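Local coordinates for protein AbyA5 (Verrucosispora maris, PDB 4YWF) that catalyses acetate elimination in spirotetronate biosynthesis, as an esterase-like lyase belonging to the alpha/beta-hydrolase superfamily, at residues Cys103-Phe107 with Ile154-Pro160; Gly135-Thr139 with Val202-Ala206; Glu184-Asp188 with Leu264-Gln269; Leu284-Ala290 with Met314-Arg320. The protein carries 4 engineered substitutions. All coordinates share one frame; numbering follows the deposited sequence.

The four contacts illustrate how one alpha/beta-hydrolase fold changes its chemistry from centre to edge, each joining different helices and loops. Contact 1 is the buried one: helix 94-111 meets the loop after strand 143-148 mainly through carbon, beside an ion cluster. Contacts 3 and 4 are mixed, each using a helix end whose carbonyls bond across to the partner segment and to a water, over apolar packing. Contact 2, like contact 4, lies at the periphery; its two loops share a single backbone hydrogen bond and a leucine methyl laid over an arginine's guanidinium. Contacts 1 and 4, with centres about 34 Å apart, lie on opposite sides of the chain's centre.

Contact 1. Residues Cys103-Phe107 with Ile154-Pro160; sequences CVAVF and IKEQWAP
C103 meets I154 at the start of the interface, where its SG packs 3.6 Å from CD1 of I154 and also reaches toward CB of E156. The thiol is brought there by a first torsion that sets SG anti to the backbone N (chi1 -175°), pointing from the helix toward the loop. V104, next along, turns its CG2 branch to the acid of E156, with CG2 lying 3.7 Å from OE2. That carboxylate is folded back by a bend at its second torsion (chi2 83°) and receives NZ of K155 on the syn side of OE2 at 2.9 Å. W132 also hydrogen-bonds OE2, and K155 makes further salt bridges to E176 and E182, so the buried acid is gripped by two donors within an ion cluster against which V104 lays its CG2 methyl. One helical turn beyond C103, F107 does most of the packing. Its CB rests 3.9 Å from CG of E156, while the far end of the ring runs on to the next turn of the loop: CZ lies 3.4 Å from CB of A159, and CE1 is 3.9 Å from CD of P160. W132 meets the same ring edge-to-face. The contact thus seats helix 94-111 on the loop following strand 143-148; residues 154-160 lie well along this loop, whose opening residues, just after the strand, commonly help to form the oxyanion hole in alpha/beta hydrolases.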
loop_
_atom_site.group_PDB
_atom_site.type_symbol
_atom_site.label_atom_id
_atom_site.label_comp_id
_atom_site.label_asym_id
_atom_site.label_seq_id
_atom_site.Cartn_x
_atom_site.Cartn_y
_atom_site.Cartn_z
ATOM N N CYS A 103 5.038 16.928 -1.861
ATOM C CA CYS A 103 5.345 15.746 -1.076
ATOM C C CYS A 103 6.547 14.963 -1.558
ATOM O O CYS A 103 7.524 14.722 -0.788
ATOM C CB CYS A 103 4.087 14.850 -1.023
ATOM S SG CYS A 103 4.273 13.423 0.028
ATOM N N VAL A 104 6.547 14.643 -2.852
ATOM C CA VAL A 104 7.634 13.895 -3.473
ATOM C C VAL A 104 8.937 14.691 -3.338
ATOM O O VAL A 104 9.974 14.149 -2.931
ATOM C CB VAL A 104 7.367 13.595 -4.966
ATOM C CG1 VAL A 104 8.630 13.025 -5.626
ATOM C CG2 VAL A 104 6.182 12.683 -5.127
ATOM N N ALA A 105 8.888 15.964 -3.678
ATOM C CA ALA A 105 10.070 16.835 -3.594
ATOM C C ALA A 105 10.700 16.957 -2.182
ATOM O O ALA A 105 11.936 16.892 -2.061
ATOM C CB ALA A 105 9.756 18.230 -4.144
ATOM N N VAL A 106 9.886 17.178 -1.136
ATOM C CA VAL A 106 10.414 17.303 0.199
ATOM C C VAL A 106 10.954 15.968 0.681
ATOM O O VAL A 106 11.962 15.902 1.350
ATOM C CB VAL A 106 9.450 17.910 1.276
ATOM C CG1 VAL A 106 9.116 19.318 0.896
ATOM C CG2 VAL A 106 8.197 17.107 1.492
ATOM N N PHE A 107 10.265 14.881 0.346
ATOM C CA PHE A 107 10.804 13.601 0.668
ATOM C C PHE A 107 12.172 13.346 -0.054
ATOM O O PHE A 107 13.148 12.811 0.590
ATOM C CB PHE A 107 9.830 12.460 0.420
ATOM C CG PHE A 107 10.394 11.167 0.837
ATOM C CD1 PHE A 107 10.374 10.808 2.168
ATOM C CD2 PHE A 107 11.150 10.421 -0.056
ATOM C CE1 PHE A 107 11.012 9.661 2.619
ATOM C CE2 PHE A 107 11.793 9.267 0.374
ATOM C CZ PHE A 107 11.728 8.908 1.729
ATOM N N ILE A 154 0.222 6.497 -0.693
ATOM C CA ILE A 154 1.406 6.755 -1.503
ATOM C C ILE A 154 2.661 6.250 -0.819
ATOM O O ILE A 154 2.681 6.040 0.366
ATOM C CB ILE A 154 1.583 8.253 -1.872
ATOM C CG1 ILE A 154 1.837 9.090 -0.612
ATOM C CG2 ILE A 154 0.445 8.695 -2.764
ATOM C CD1 ILE A 154 2.419 10.464 -0.921
ATOM N N LYS A 155 3.711 6.088 -1.601
ATOM C CA LYS A 155 4.882 5.297 -1.194
ATOM C C LYS A 155 5.743 6.084 -0.185
ATOM O O LYS A 155 6.511 5.513 0.629
ATOM C CB LYS A 155 5.705 4.935 -2.457
ATOM C CG LYS A 155 6.147 6.131 -3.318
ATOM C CD LYS A 155 6.797 5.736 -4.662
ATOM C CE LYS A 155 7.322 6.965 -5.409
ATOM N NZ LYS A 155 6.332 8.068 -5.596
ATOM N N GLU A 156 5.569 7.398 -0.193
ATOM C CA GLU A 156 6.227 8.255 0.743
ATOM C C GLU A 156 5.693 8.052 2.157
ATOM O O GLU A 156 6.346 8.449 3.111
ATOM C CB GLU A 156 6.104 9.736 0.308
ATOM C CG GLU A 156 7.018 10.076 -0.907
ATOM C CD GLU A 156 6.397 9.693 -2.240
ATOM O OE1 GLU A 156 5.141 9.439 -2.310
ATOM O OE2 GLU A 156 7.151 9.608 -3.220
ATOM N N GLN A 157 4.569 7.358 2.313
ATOM C CA GLN A 157 4.057 7.059 3.647
ATOM C C GLN A 157 4.993 6.071 4.347
ATOM O O GLN A 157 5.198 6.127 5.564
ATOM C CB GLN A 157 2.661 6.407 3.521
ATOM C CG GLN A 157 1.693 6.743 4.647
ATOM C CD GLN A 157 0.539 5.746 4.748
ATOM O OE1 GLN A 157 -0.123 5.424 3.755
ATOM N NE2 GLN A 157 0.292 5.256 5.957
ATOM N N TRP A 158 5.522 5.134 3.556
ATOM C CA TRP A 158 6.389 4.058 4.047
ATOM C C TRP A 158 7.877 4.250 3.840
ATOM O O TRP A 158 8.641 3.638 4.545
ATOM C CB TRP A 158 6.025 2.738 3.344
ATOM C CG TRP A 158 4.586 2.510 3.175
ATOM C CD1 TRP A 158 3.898 2.495 2.001
ATOM C CD2 TRP A 158 3.628 2.325 4.212
ATOM N NE1 TRP A 158 2.567 2.271 2.247
ATOM C CE2 TRP A 158 2.375 2.184 3.600
ATOM C CE3 TRP A 158 3.709 2.275 5.597
ATOM C CZ2 TRP A 158 1.207 1.961 4.330
ATOM C CZ3 TRP A 158 2.555 2.019 6.323
ATOM C CH2 TRP A 158 1.319 1.883 5.680
ATOM N N ALA A 159 8.291 5.073 2.866
ATOM C CA ALA A 159 9.687 5.195 2.517
ATOM C C ALA A 159 10.612 5.623 3.638
ATOM O O ALA A 159 11.760 5.244 3.637
ATOM C CB ALA A 159 9.859 6.140 1.312
ATOM N N PRO A 160 10.123 6.416 4.606
ATOM C CA PRO A 160 11.049 6.838 5.635
ATOM C C PRO A 160 11.597 5.640 6.464
ATOM O O PRO A 160 12.663 5.761 7.094
ATOM C CB PRO A 160 10.192 7.715 6.515
ATOM C CG PRO A 160 9.096 8.229 5.664
ATOM C CD PRO A 160 8.868 7.180 4.641
#

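Contact 2. Residues Gly135-Thr139 with Val202-Ala206; sequences GLSTT and VAERA
S137 and R205 join the two loops through their backbones: N of S137 donates to O of R205 at 2.9 Å, a fairly straight bond (160° at the hydrogen). A second, weaker link runs the other way, with CA of R205 3.2 Å from O of S137 in a CA-H...O contact. Beside this pair the L136 side chain lies over one face of the R205 guanidinium, its CD1 3.6 Å from CZ and offset toward the rim of the group. The arginine chain bends at its third torsion (chi3 57°) to bring that face alongside the leucine. Further out, CD2 of L136 approaches CG1 of V202 at 4.3 Å, and CG2 of T138 touches the carbonyl O of E204 at 3.7 Å. What sets R205 in place is a type I beta turn closed by N of R205 to O of V202 at 3.0 Å, together with a salt bridge from its NH1 to E118 on strand 118-124. With an alanine at R205, E118 would probably be left without this charged mate and L136 without the flat surface it covers. Such a turn is the tight link by which helix 194-201 passes into strand 207-215 of the alpha/beta-hydrolase sheet.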
loop_
_atom_site.group_PDB
_atom_site.type_symbol
_atom_site.label_atom_id
_atom_site.label_comp_id
_atom_site.label_asym_id
_atom_site.label_seq_id
_atom_site.Cartn_x
_atom_site.Cartn_y
_atom_site.Cartn_z
ATOM N N GLY A 135 19.122 -0.786 0.819
ATOM C CA GLY A 135 19.701 -2.119 1.053
ATOM C C GLY A 135 20.070 -2.832 -0.236
ATOM O O GLY A 135 20.318 -4.031 -0.210
ATOM N N LEU A 136 20.168 -2.119 -1.365
ATOM C CA LEU A 136 20.599 -2.738 -2.609
ATOM C C LEU A 136 22.120 -2.966 -2.641
ATOM O O LEU A 136 22.852 -2.219 -2.029
ATOM C CB LEU A 136 20.234 -1.862 -3.839
ATOM C CG LEU A 136 18.782 -1.443 -4.008
ATOM C CD1 LEU A 136 18.547 -0.628 -5.262
ATOM C CD2 LEU A 136 17.909 -2.672 -4.024
ATOM N N SER A 137 22.585 -3.979 -3.387
ATOM C CA SER A 137 24.016 -4.383 -3.364
ATOM C C SER A 137 24.335 -5.404 -4.485
ATOM O O SER A 137 23.614 -6.358 -4.671
ATOM C CB SER A 137 24.371 -4.996 -1.984
ATOM O OG SER A 137 25.764 -5.235 -1.837
ATOM N N THR A 138 25.405 -5.169 -5.231
ATOM C CA THR A 138 25.984 -6.154 -6.157
ATOM C C THR A 138 26.866 -7.208 -5.463
ATOM O O THR A 138 27.046 -8.279 -6.017
ATOM C CB THR A 138 26.922 -5.488 -7.172
ATOM O OG1 THR A 138 27.704 -4.495 -6.480
ATOM C CG2 THR A 138 26.135 -4.858 -8.362
ATOM N N THR A 139 27.414 -6.899 -4.281
ATOM C CA THR A 139 28.315 -7.817 -3.558
ATOM C C THR A 139 27.590 -8.814 -2.598
ATOM O O THR A 139 27.877 -10.009 -2.600
ATOM C CB THR A 139 29.413 -7.023 -2.824
ATOM O OG1 THR A 139 28.839 -6.074 -1.932
ATOM C CG2 THR A 139 30.249 -6.246 -3.811
ATOM N N VAL A 202 15.564 -4.895 -10.022
ATOM C CA VAL A 202 16.618 -4.961 -9.004
ATOM C C VAL A 202 17.312 -6.322 -8.958
ATOM O O VAL A 202 18.006 -6.631 -7.993
ATOM C CB VAL A 202 16.068 -4.654 -7.571
ATOM C CG1 VAL A 202 15.517 -3.222 -7.494
ATOM C CG2 VAL A 202 14.975 -5.659 -7.137
ATOM N N ALA A 203 17.100 -7.119 -9.984
ATOM C CA ALA A 203 17.658 -8.491 -10.080
ATOM C C ALA A 203 19.226 -8.520 -10.006
ATOM O O ALA A 203 19.841 -9.480 -9.541
ATOM C CB ALA A 203 17.122 -9.150 -11.347
ATOM N N GLU A 204 19.885 -7.441 -10.391
ATOM C CA GLU A 204 21.362 -7.388 -10.288
ATOM C C GLU A 204 21.877 -6.977 -8.916
ATOM O O GLU A 204 23.053 -6.971 -8.633
ATOM C CB GLU A 204 21.883 -6.401 -11.337
ATOM C CG GLU A 204 21.918 -6.974 -12.728
ATOM C CD GLU A 204 23.167 -7.869 -12.922
ATOM O OE1 GLU A 204 24.389 -7.401 -12.731
ATOM O OE2 GLU A 204 22.884 -9.053 -13.250
ATOM N N ARG A 205 20.969 -6.552 -8.058
ATOM C CA ARG A 205 21.332 -5.843 -6.867
ATOM C C ARG A 205 20.631 -6.384 -5.607
ATOM O O ARG A 205 20.671 -5.758 -4.527
ATOM C CB ARG A 205 21.023 -4.367 -7.126
ATOM C CG ARG A 205 21.488 -3.975 -8.531
ATOM C CD ARG A 205 21.106 -2.544 -8.873
ATOM N NE ARG A 205 21.675 -1.670 -7.869
ATOM C CZ ARG A 205 21.265 -0.432 -7.625
ATOM N NH1 ARG A 205 20.311 0.150 -8.326
ATOM N NH2 ARG A 205 21.875 0.244 -6.694
ATOM N N ALA A 206 20.079 -7.580 -5.761
ATOM C CA ALA A 206 19.369 -8.264 -4.732
ATOM C C ALA A 206 19.053 -9.725 -5.122
ATOM O O ALA A 206 18.954 -10.099 -6.324
ATOM C CB ALA A 206 18.079 -7.538 -4.429
#

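Contact 3. Residues Glu184-Asp188 with Leu264-Gln269; sequences ELRYD and LARLTQ
Y187 packs against the C-terminal turn of helix 258-268, which ends at Q269 in a Schellman motif, and from this tyrosine the contact grades from a packed interior to a wetter rim. On the inner side, Y187 has CG anti to the backbone N (chi1 -177°), which carries its ring along the last turn of the helix. There CD2 of L264 meets the ring edge in plane, 3.8 Å from CE2, and CB of L267 also lies near that edge, while the methyl of T268 approaches obliquely. F218 and L222 add to the packing, and W282 meets the ring edge-to-face. The backbone follows suit: N of Y187 donates to O of L267 at 3.2 Å, from above the carbonyl plane and nearly straight at the hydrogen (162°). The carbonyl O of Y187 is buried without a hydrogen-bonding partner in the model, and receives merely a CA-H...O contact from CA of T268 at 3.5 Å.

The outer side is looser and polar. R186 crosses the Q269 side chain at about a right angle, its CB 3.5 Å from NE2 of the amide, so that the aliphatic part of the arginine does the touching. The guanidinium is engaged elsewhere: NH2 of R186 makes a 3.0 Å salt bridge to OD2 of D188, which lies in the guanidinium plane. Between the two segments sits a water that accepts from NE2 of Q269 at 2.8 Å and donates to O of L185 at 2.9 Å and O of L267 at 3.0 Å, giving the helix-end carbonyl of L267 its second donor.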
loop_
_atom_site.group_PDB
_atom_site.type_symbol
_atom_site.label_atom_id
_atom_site.label_comp_id
_atom_site.label_asym_id
_atom_site.label_seq_id
_atom_site.Cartn_x
_atom_site.Cartn_y
_atom_site.Cartn_z
ATOM N N GLU A 184 1.764 5.627 -12.771
ATOM C CA GLU A 184 0.939 6.063 -13.882
ATOM C C GLU A 184 -0.027 5.027 -14.468
ATOM O O GLU A 184 -0.862 5.364 -15.313
ATOM C CB GLU A 184 1.861 6.657 -15.009
ATOM C CG GLU A 184 2.242 8.109 -14.634
ATOM C CD GLU A 184 3.260 8.774 -15.569
ATOM O OE1 GLU A 184 3.551 8.215 -16.632
ATOM O OE2 GLU A 184 3.807 9.838 -15.200
ATOM N N LEU A 185 0.103 3.785 -14.055
ATOM C CA LEU A 185 -0.640 2.703 -14.670
ATOM C C LEU A 185 -2.139 2.729 -14.346
ATOM O O LEU A 185 -2.591 3.306 -13.353
ATOM C CB LEU A 185 -0.080 1.363 -14.213
ATOM C CG LEU A 185 1.394 1.042 -14.468
ATOM C CD1 LEU A 185 1.830 -0.032 -13.495
ATOM C CD2 LEU A 185 1.666 0.618 -15.911
ATOM N N ARG A 186 -2.898 2.005 -15.169
ATOM C CA ARG A 186 -4.295 1.761 -14.858
ATOM C C ARG A 186 -4.334 0.497 -13.956
ATOM O O ARG A 186 -3.570 -0.411 -14.154
ATOM C CB ARG A 186 -5.098 1.597 -16.150
ATOM C CG ARG A 186 -6.612 1.514 -15.935
ATOM C CD ARG A 186 -7.343 1.155 -17.225
ATOM N NE ARG A 186 -6.763 -0.039 -17.837
ATOM C CZ ARG A 186 -7.030 -0.495 -19.063
ATOM N NH1 ARG A 186 -7.894 0.133 -19.859
ATOM N NH2 ARG A 186 -6.439 -1.620 -19.491
ATOM N N TYR A 187 -5.144 0.541 -12.917
ATOM C CA TYR A 187 -5.459 -0.598 -12.084
ATOM C C TYR A 187 -6.483 -1.446 -12.885
ATOM O O TYR A 187 -7.560 -1.045 -13.107
ATOM C CB TYR A 187 -6.004 -0.075 -10.755
ATOM C CG TYR A 187 -6.346 -1.057 -9.650
ATOM C CD1 TYR A 187 -5.764 -2.332 -9.532
ATOM C CD2 TYR A 187 -7.265 -0.687 -8.712
ATOM C CE1 TYR A 187 -6.163 -3.209 -8.501
ATOM C CE2 TYR A 187 -7.637 -1.529 -7.712
ATOM C CZ TYR A 187 -7.122 -2.760 -7.612
ATOM O OH TYR A 187 -7.604 -3.447 -6.524
ATOM N N ASP A 188 -6.062 -2.592 -13.371
ATOM C CA ASP A 188 -6.885 -3.394 -14.195
ATOM C C ASP A 188 -6.529 -4.846 -13.890
ATOM O O ASP A 188 -5.743 -5.119 -12.973
ATOM C CB ASP A 188 -6.645 -3.055 -15.673
ATOM C CG ASP A 188 -5.181 -3.301 -16.158
ATOM O OD1 ASP A 188 -4.422 -4.161 -15.599
ATOM O OD2 ASP A 188 -4.786 -2.632 -17.161
ATOM N N LEU A 264 -11.658 4.075 -6.250
ATOM C CA LEU A 264 -11.546 2.861 -7.081
ATOM C C LEU A 264 -11.876 3.141 -8.523
ATOM O O LEU A 264 -11.233 2.633 -9.442
ATOM C CB LEU A 264 -12.497 1.752 -6.592
ATOM C CG LEU A 264 -12.010 0.614 -5.689
ATOM C CD1 LEU A 264 -13.060 -0.509 -5.709
ATOM C CD2 LEU A 264 -10.649 0.027 -6.089
ATOM N N ALA A 265 -12.941 3.907 -8.725
ATOM C CA ALA A 265 -13.308 4.332 -10.050
ATOM C C ALA A 265 -12.169 5.148 -10.693
ATOM O O ALA A 265 -11.842 4.917 -11.844
ATOM C CB ALA A 265 -14.598 5.114 -10.003
ATOM N N ARG A 266 -11.518 6.051 -9.949
ATOM C CA ARG A 266 -10.394 6.807 -10.562
ATOM C C ARG A 266 -9.280 5.844 -10.925
ATOM O O ARG A 266 -8.840 5.762 -12.071
ATOM C CB ARG A 266 -9.814 7.887 -9.633
ATOM C CG ARG A 266 -8.509 8.497 -10.193
ATOM C CD ARG A 266 -8.693 9.196 -11.565
ATOM N NE ARG A 266 -9.692 10.292 -11.467
ATOM C CZ ARG A 266 -9.448 11.615 -11.465
ATOM N NH1 ARG A 266 -8.212 12.121 -11.597
ATOM N NH2 ARG A 266 -10.483 12.442 -11.325
ATOM N N LEU A 267 -8.824 5.057 -9.953
ATOM C CA LEU A 267 -7.706 4.154 -10.284
ATOM C C LEU A 267 -7.967 3.206 -11.437
ATOM O O LEU A 267 -7.080 2.960 -12.240
ATOM C CB LEU A 267 -7.206 3.355 -9.059
ATOM C CG LEU A 267 -6.979 4.077 -7.755
ATOM C CD1 LEU A 267 -6.556 3.062 -6.746
ATOM C CD2 LEU A 267 -5.971 5.239 -7.815
ATOM N N THR A 268 -9.158 2.608 -11.484
ATOM C CA THR A 268 -9.530 1.745 -12.606
ATOM C C THR A 268 -9.906 2.505 -13.870
ATOM O O THR A 268 -10.081 1.888 -14.935
ATOM C CB THR A 268 -10.711 0.832 -12.240
ATOM O OG1 THR A 268 -11.874 1.616 -11.846
ATOM C CG2 THR A 268 -10.264 -0.099 -11.074
ATOM N N GLN A 269 -10.067 3.829 -13.759
ATOM C CA GLN A 269 -10.468 4.655 -14.874
ATOM C C GLN A 269 -11.854 4.228 -15.367
ATOM O O GLN A 269 -12.071 4.017 -16.533
ATOM C CB GLN A 269 -9.430 4.596 -15.992
ATOM C CG GLN A 269 -8.147 5.302 -15.552
ATOM C CD GLN A 269 -6.996 5.059 -16.473
ATOM O OE1 GLN A 269 -7.175 4.914 -17.671
ATOM N NE2 GLN A 269 -5.778 4.993 -15.906
HETATM O O HOH W 1 -5.026 4.890 -13.229
#

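Contact 4. Residues Leu284-Ala290 with Met314-Arg320; sequences LTPQDLA and MLRTHVR. Engineered in segment 314-320: M314 (natural residue Leu).
R320 and A290 make the direct polar link: NE donates to O of A290 at 2.9 Å, in the carbonyl plane on a lone pair, while NH2 adds a weak second bond to the same oxygen. Next to it a water lies 2.8 Å from O of L289 and accepts from N of R320 at 2.9 Å. At its other end helix 286-290 is closed by a capping box, in which N of D288 donates to OG1 of T285 at 3.0 Å, N of T285 returns a bond to OD2 of D288, and R225 holds that carboxylate in a salt bridge.

Apolar packing fills the crossing of segment 286-290 with segment 314-318 of helix 310-318, at -61°. L289 points toward helix 310-318, its CD1 tight against CE of the engineered selenomethionine M314 at 3.5 Å and its CD2 3.7 Å from CD2 of L315. Beside them P286 covers one face of the H318 ring in a CH-pi contact, CB 4.0 Å from the ring centroid, and CG2 of T317 lies over the opposite face. Replacing H318 by an alanine would probably leave P286 and T317 without the ring they cover and open a gap between them, though CB would still meet L289. Carbon fills the crossing, while the carbonyls ending helix 286-290 draw an arginine and a water, as the helix dipole probably favours, although the R293 guanidinium lies close to that of R320.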
loop_
_atom_site.group_PDB
_atom_site.type_symbol
_atom_site.label_atom_id
_atom_site.label_comp_id
_atom_site.label_asym_id
_atom_site.label_seq_id
_atom_site.Cartn_x
_atom_site.Cartn_y
_atom_site.Cartn_z
ATOM N N LEU A 284 -11.001 -13.687 -5.986
ATOM C CA LEU A 284 -10.255 -14.912 -5.762
ATOM C C LEU A 284 -11.197 -16.085 -5.393
ATOM O O LEU A 284 -11.964 -16.040 -4.393
ATOM C CB LEU A 284 -9.200 -14.714 -4.680
ATOM C CG LEU A 284 -8.156 -13.625 -4.966
ATOM C CD1 LEU A 284 -7.431 -13.235 -3.711
ATOM C CD2 LEU A 284 -7.167 -14.121 -6.005
ATOM N N THR A 285 -11.117 -17.126 -6.209
ATOM C CA THR A 285 -11.864 -18.369 -5.990
ATOM C C THR A 285 -11.157 -19.384 -5.033
ATOM O O THR A 285 -9.909 -19.352 -4.853
ATOM C CB THR A 285 -12.059 -19.124 -7.325
ATOM O OG1 THR A 285 -10.797 -19.616 -7.759
ATOM C CG2 THR A 285 -12.624 -18.190 -8.405
ATOM N N PRO A 286 -11.935 -20.355 -4.500
ATOM C CA PRO A 286 -11.335 -21.411 -3.660
ATOM C C PRO A 286 -10.087 -22.029 -4.284
ATOM O O PRO A 286 -9.079 -22.201 -3.582
ATOM C CB PRO A 286 -12.451 -22.469 -3.579
ATOM C CG PRO A 286 -13.713 -21.645 -3.650
ATOM C CD PRO A 286 -13.396 -20.558 -4.666
ATOM N N GLN A 287 -10.121 -22.278 -5.596
ATOM C CA GLN A 287 -8.926 -22.790 -6.334
ATOM C C GLN A 287 -7.805 -21.792 -6.461
ATOM O O GLN A 287 -6.649 -22.174 -6.425
ATOM C CB GLN A 287 -9.254 -23.256 -7.750
ATOM N N ASP A 288 -8.124 -20.519 -6.633
ATOM C CA ASP A 288 -7.070 -19.506 -6.637
ATOM C C ASP A 288 -6.282 -19.610 -5.337
ATOM O O ASP A 288 -5.034 -19.616 -5.359
ATOM C CB ASP A 288 -7.660 -18.103 -6.784
ATOM C CG ASP A 288 -8.216 -17.839 -8.224
ATOM O OD1 ASP A 288 -7.737 -18.507 -9.159
ATOM O OD2 ASP A 288 -9.152 -17.003 -8.397
ATOM N N LEU A 289 -7.026 -19.718 -4.225
ATOM C CA LEU A 289 -6.487 -19.645 -2.863
ATOM C C LEU A 289 -5.758 -20.902 -2.502
ATOM O O LEU A 289 -4.710 -20.816 -1.928
ATOM C CB LEU A 289 -7.573 -19.323 -1.826
ATOM C CG LEU A 289 -8.341 -18.006 -2.105
ATOM C CD1 LEU A 289 -9.422 -17.807 -1.073
ATOM C CD2 LEU A 289 -7.402 -16.804 -2.115
ATOM N N ALA A 290 -6.310 -22.057 -2.876
ATOM C CA ALA A 290 -5.625 -23.333 -2.771
ATOM C C ALA A 290 -4.353 -23.359 -3.576
ATOM O O ALA A 290 -3.463 -24.085 -3.223
ATOM C CB ALA A 290 -6.549 -24.456 -3.241
HETATM N N MSE A 314 -12.910 -16.584 4.249
HETATM C CA MSE A 314 -12.584 -17.339 3.067
HETATM C C MSE A 314 -11.116 -17.692 3.047
HETATM O O MSE A 314 -10.738 -18.831 2.666
HETATM C CB MSE A 314 -13.080 -16.639 1.826
HETATM C CG MSE A 314 -12.887 -17.615 0.687
HETATM SE SE MSE A 314 -13.267 -16.789 -1.060
HETATM C CE MSE A 314 -12.634 -18.194 -2.293
ATOM N N LEU A 315 -10.254 -16.774 3.455
ATOM C CA LEU A 315 -8.836 -17.096 3.482
ATOM C C LEU A 315 -8.520 -18.144 4.530
ATOM O O LEU A 315 -7.705 -19.043 4.263
ATOM C CB LEU A 315 -7.965 -15.879 3.738
ATOM C CG LEU A 315 -7.990 -14.881 2.585
ATOM C CD1 LEU A 315 -7.155 -13.676 2.947
ATOM C CD2 LEU A 315 -7.501 -15.547 1.318
ATOM N N ARG A 316 -9.183 -18.030 5.687
ATOM C CA ARG A 316 -9.057 -19.009 6.745
ATOM C C ARG A 316 -9.561 -20.341 6.323
ATOM O O ARG A 316 -9.124 -21.367 6.888
ATOM C CB ARG A 316 -9.879 -18.649 7.949
ATOM C CG ARG A 316 -9.315 -17.514 8.774
ATOM C CD ARG A 316 -10.182 -17.342 10.005
ATOM N NE ARG A 316 -10.258 -15.947 10.196
ATOM C CZ ARG A 316 -11.314 -15.174 10.135
ATOM N NH1 ARG A 316 -12.549 -15.595 10.045
ATOM N NH2 ARG A 316 -11.056 -13.912 10.237
ATOM N N THR A 317 -10.482 -20.379 5.368
ATOM C CA THR A 317 -10.960 -21.673 4.921
ATOM C C THR A 317 -10.029 -22.389 3.935
ATOM O O THR A 317 -9.924 -23.680 3.967
ATOM C CB THR A 317 -12.389 -21.559 4.372
ATOM O OG1 THR A 317 -13.188 -20.846 5.306
ATOM C CG2 THR A 317 -12.976 -22.885 4.203
ATOM N N HIS A 318 -9.348 -21.610 3.088
ATOM C CA HIS A 318 -8.702 -22.123 1.873
ATOM C C HIS A 318 -7.166 -21.930 1.749
ATOM O O HIS A 318 -6.505 -22.651 1.008
ATOM C CB HIS A 318 -9.394 -21.540 0.622
ATOM C CG HIS A 318 -10.830 -21.926 0.500
ATOM N ND1 HIS A 318 -11.240 -23.229 0.255
ATOM C CD2 HIS A 318 -11.963 -21.191 0.586
ATOM C CE1 HIS A 318 -12.557 -23.289 0.241
ATOM N NE2 HIS A 318 -13.018 -22.063 0.428
ATOM N N VAL A 319 -6.575 -20.985 2.459
ATOM C CA VAL A 319 -5.146 -20.773 2.319
ATOM C C VAL A 319 -4.456 -21.734 3.269
ATOM O O VAL A 319 -4.777 -21.750 4.416
ATOM C CB VAL A 319 -4.780 -19.322 2.627
ATOM C CG1 VAL A 319 -3.247 -19.142 2.759
ATOM C CG2 VAL A 319 -5.327 -18.481 1.497
ATOM N N ARG A 320 -3.509 -22.522 2.770
ATOM C CA ARG A 320 -2.923 -23.665 3.503
ATOM C C ARG A 320 -2.099 -23.211 4.662
ATOM O O ARG A 320 -2.232 -23.741 5.748
ATOM C CB ARG A 320 -2.003 -24.508 2.576
ATOM C CG ARG A 320 -2.749 -25.166 1.415
ATOM C CD ARG A 320 -1.890 -25.381 0.157
ATOM N NE ARG A 320 -2.774 -25.776 -0.937
ATOM C CZ ARG A 320 -2.915 -27.016 -1.422
ATOM N NH1 ARG A 320 -2.168 -28.042 -0.996
ATOM N NH2 ARG A 320 -3.813 -27.239 -2.387
HETATM O O HOH W 2 -3.334 -22.350 -0.102
#